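Local coordinates for protein DMSP lyase (Ruegeria pomeroyi, PDB 5CU1) that belongs to the cupin superfamily and binds an iron(III) ion in its beta-strand core, with helices packed against the core, at residues 27-32 against 71-76. Residues are numbered along the deposited sequence; the frame is centred on the assembly and turned at random.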
ATOM      1  N   GLN A  27       4.066  14.068  -1.693  1.00 25.41           N
ATOM      2  CA  GLN A  27       4.038  15.313  -0.984  1.00 26.65           C
ATOM      3  C   GLN A  27       2.969  16.257  -1.485  1.00 28.39           C
ATOM      4  O   GLN A  27       2.308  16.892  -0.750  1.00 27.96           O
ATOM      5  CB  GLN A  27       5.446  15.913  -0.985  1.00 24.35           C
ATOM      6  CG  GLN A  27       6.327  15.295  -0.006  1.00 26.52           C
ATOM      7  CD  GLN A  27       7.725  15.642  -0.147  1.00 37.39           C
ATOM      8  OE1 GLN A  27       8.143  15.821  -1.174  1.00 36.56           O
ATOM      9  NE2 GLN A  27       8.446  15.756   0.937  1.00 35.81           N
ATOM     10  N   ALA A  28       2.868  16.310  -2.796  1.00 26.73           N
ATOM     11  CA  ALA A  28       1.850  17.026  -3.512  1.00 24.50           C
ATOM     12  C   ALA A  28       0.582  16.469  -3.474  1.00 25.51           C
ATOM     13  O   ALA A  28      -0.199  17.152  -3.393  1.00 37.16           O
ATOM     14  CB  ALA A  28       2.242  17.319  -4.919  1.00 21.82           C
ATOM     15  N   LEU A  29       0.314  15.224  -3.332  1.00 27.73           N
ATOM     16  CA  LEU A  29      -1.051  14.700  -3.176  1.00 25.76           C
ATOM     17  C   LEU A  29      -1.606  14.688  -1.892  1.00 22.14           C
ATOM     18  O   LEU A  29      -2.684  14.761  -1.755  1.00 24.18           O
ATOM     19  CB  LEU A  29      -0.978  13.259  -3.623  1.00 26.11           C
ATOM     20  CG  LEU A  29      -2.077  12.316  -3.398  1.00 17.88           C
ATOM     21  CD1 LEU A  29      -3.106  12.610  -4.346  1.00 23.41           C
ATOM     22  CD2 LEU A  29      -1.588  11.049  -3.513  1.00 19.31           C
ATOM     23  N   HIS A  30      -0.769  14.672  -0.969  1.00 25.12           N
ATOM     24  CA  HIS A  30      -0.988  14.772   0.360  1.00 25.44           C
ATOM     25  C   HIS A  30      -1.575  16.090   0.648  1.00 29.52           C
ATOM     26  O   HIS A  30      -2.597  16.141   1.163  1.00 32.65           O
ATOM     27  CB  HIS A  30       0.218  14.675   1.084  1.00 26.90           C
ATOM     28  CG  HIS A  30       0.065  14.701   2.555  1.00 29.66           C
ATOM     29  ND1 HIS A  30       0.084  15.820   3.277  1.00 31.44           N
ATOM     30  CD2 HIS A  30      -0.097  13.724   3.423  1.00 28.85           C
ATOM     31  CE1 HIS A  30      -0.001  15.521   4.525  1.00 33.07           C
ATOM     32  NE2 HIS A  30      -0.107  14.258   4.638  1.00 30.09           N
ATOM     33  N   ALA A  31      -0.900  17.064   0.217  1.00 23.25           N
ATOM     34  CA  ALA A  31      -1.386  18.288   0.125  1.00 29.15           C
ATOM     35  C   ALA A  31      -2.682  18.555  -0.590  1.00 32.79           C
ATOM     36  O   ALA A  31      -3.397  19.227  -0.049  1.00 38.65           O
ATOM     37  CB  ALA A  31      -0.353  19.351  -0.058  1.00 25.65           C
ATOM     38  N   ARG A  32      -3.015  17.979  -1.684  1.00 26.82           N
ATOM     39  CA  ARG A  32      -4.265  18.166  -2.343  1.00 27.27           C
ATOM     40  C   ARG A  32      -5.490  17.450  -1.864  1.00 29.50           C
ATOM     41  O   ARG A  32      -6.565  17.739  -2.243  1.00 29.87           O
ATOM     42  CB  ARG A  32      -4.169  17.951  -3.791  1.00 23.70           C
ATOM     43  CG  ARG A  32      -2.880  17.955  -4.415  1.00 27.15           C
ATOM     44  CD  ARG A  32      -2.993  17.888  -5.934  1.00 28.71           C
ATOM     45  NE  ARG A  32      -3.088  16.620  -6.401  1.00 24.78           N
ATOM     46  CZ  ARG A  32      -2.118  15.906  -6.795  1.00 30.93           C
ATOM     47  NH1 ARG A  32      -0.980  16.261  -6.970  1.00 29.63           N
ATOM     48  NH2 ARG A  32      -2.410  14.810  -7.181  1.00 34.40           N
ATOM     49  N   THR A  71      -8.667   8.632 -12.565  1.00 35.88           N
ATOM     50  CA  THR A  71      -9.167   9.977 -12.722  1.00 36.04           C
ATOM     51  C   THR A  71      -8.084  10.972 -12.636  1.00 30.57           C
ATOM     52  O   THR A  71      -7.620  11.381 -13.541  1.00 29.26           O
ATOM     53  CB  THR A  71     -10.204  10.127 -11.701  1.00 31.16           C
ATOM     54  OG1 THR A  71      -9.736   9.653 -10.511  1.00 27.91           O
ATOM     55  CG2 THR A  71     -11.260   9.294 -12.065  1.00 28.76           C
ATOM     56  N   ALA A  72      -7.652  11.237 -11.478  1.00 33.13           N
ATOM     57  CA  ALA A  72      -6.771  12.259 -11.145  1.00 27.34           C
ATOM     58  C   ALA A  72      -5.390  11.956 -10.664  1.00 24.61           C
ATOM     59  O   ALA A  72      -4.822  12.824 -10.336  1.00 26.47           O
ATOM     60  CB  ALA A  72      -7.502  13.046 -10.132  1.00 25.45           C
ATOM     61  N   TYR A  73      -4.905  10.741 -10.731  1.00 22.79           N
ATOM     62  CA  TYR A  73      -3.852  10.107  -9.976  1.00 19.29           C
ATOM     63  C   TYR A  73      -2.844   9.279 -10.774  1.00 24.06           C
ATOM     64  O   TYR A  73      -2.104   8.647 -10.262  1.00 25.92           O
ATOM     65  CB  TYR A  73      -4.445   9.255  -8.790  1.00 20.99           C
ATOM     66  CG  TYR A  73      -5.467   9.935  -7.908  1.00 20.10           C
ATOM     67  CD1 TYR A  73      -5.105  10.926  -7.112  1.00 20.07           C
ATOM     68  CD2 TYR A  73      -6.794   9.665  -7.999  1.00 22.64           C
ATOM     69  CE1 TYR A  73      -6.004  11.595  -6.410  1.00 22.13           C
ATOM     70  CE2 TYR A  73      -7.685  10.296  -7.271  1.00 19.82           C
ATOM     71  CZ  TYR A  73      -7.274  11.246  -6.437  1.00 22.00           C
ATOM     72  OH  TYR A  73      -8.008  11.917  -5.760  1.00 21.52           O
ATOM     73  N   ALA A  74      -2.733   9.502 -12.043  1.00 21.42           N
ATOM     74  CA  ALA A  74      -1.746   8.970 -12.942  1.00 22.61           C
ATOM     75  C   ALA A  74      -0.397   9.246 -12.697  1.00 25.09           C
ATOM     76  O   ALA A  74       0.372   8.433 -12.810  1.00 27.22           O
ATOM     77  CB  ALA A  74      -2.078   9.205 -14.349  1.00 19.61           C
ATOM     78  N   ALA A  75      -0.042  10.387 -12.196  1.00 28.07           N
ATOM     79  CA  ALA A  75       1.370  10.658 -11.902  1.00 27.16           C
ATOM     80  C   ALA A  75       2.084   9.788 -10.912  1.00 29.44           C
ATOM     81  O   ALA A  75       3.084   9.400 -11.121  1.00 27.62           O
ATOM     82  CB  ALA A  75       1.575  12.089 -11.592  1.00 23.11           C
ATOM     83  N   ILE A  76       1.398   9.605  -9.825  1.00 29.83           N
ATOM     84  CA  ILE A  76       1.822   8.908  -8.668  1.00 26.04           C
ATOM     85  C   ILE A  76       1.801   7.497  -8.845  1.00 21.75           C
ATOM     86  O   ILE A  76       2.632   6.942  -8.490  1.00 26.32           O
ATOM     87  CB  ILE A  76       1.230   9.487  -7.333  1.00 20.86           C
ATOM     88  CG1 ILE A  76       1.946   8.953  -6.161  1.00 16.08           C
ATOM     89  CG2 ILE A  76      -0.196   9.238  -7.217  1.00 19.82           C
ATOM     90  CD1 ILE A  76       1.507   9.363  -4.854  1.00 21.71           C
TER
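Leu-29 sits between Tyr-73 and Ile-76, and each of its two methyl groups meets one of them. Leu-29 CD1 comes to the edge of the Tyr-73 ring, near the ring plane, 3.7 Å from Tyr-73 CE1. The other methyl, Leu-29 CD2, meets Ile-76 CD1 at 3.8 Å. In both pairs the side chains run at roughly right angles to each other. The leucine gets there because CG stands anti to the backbone N (chi1 169°), which carries the fork across to the other helix. Ile-76 answers with a fully extended chain, both torsions near 180°, so that CD1 is what touches.

Arg-32, one turn further on, folds back over Leu-29: CA of that leucine lies 4.0 Å above the guanidinium plane, over its centre. Arg-32 NH2 remains 4.4 Å from Ala-72 O, too far for a hydrogen bond. The methyl of Ala-72 sits over one face of the tyrosine ring, CB 3.9 Å above the plane.

Further out, the tyrosine is held at its polar end by a hydrogen bond between Tyr-73 OH and Glu-33 OE2, just past 27-32, and its ring meets Phe-148 of the beta core edge-to-face. Leu-36 of the next helix also packs on Leu-29. Tyr-73 occupies the N-cap position of helix 74-83, and the contact joins the start of that helix to the C-terminal part of helix 17-32. With no hydrogen bond between 27-32 and 71-76 themselves, the contact is apolar, with Arg-32 at its exposed margin, and the neighbouring Tyr-73 to Glu-33 bond adds a polar link.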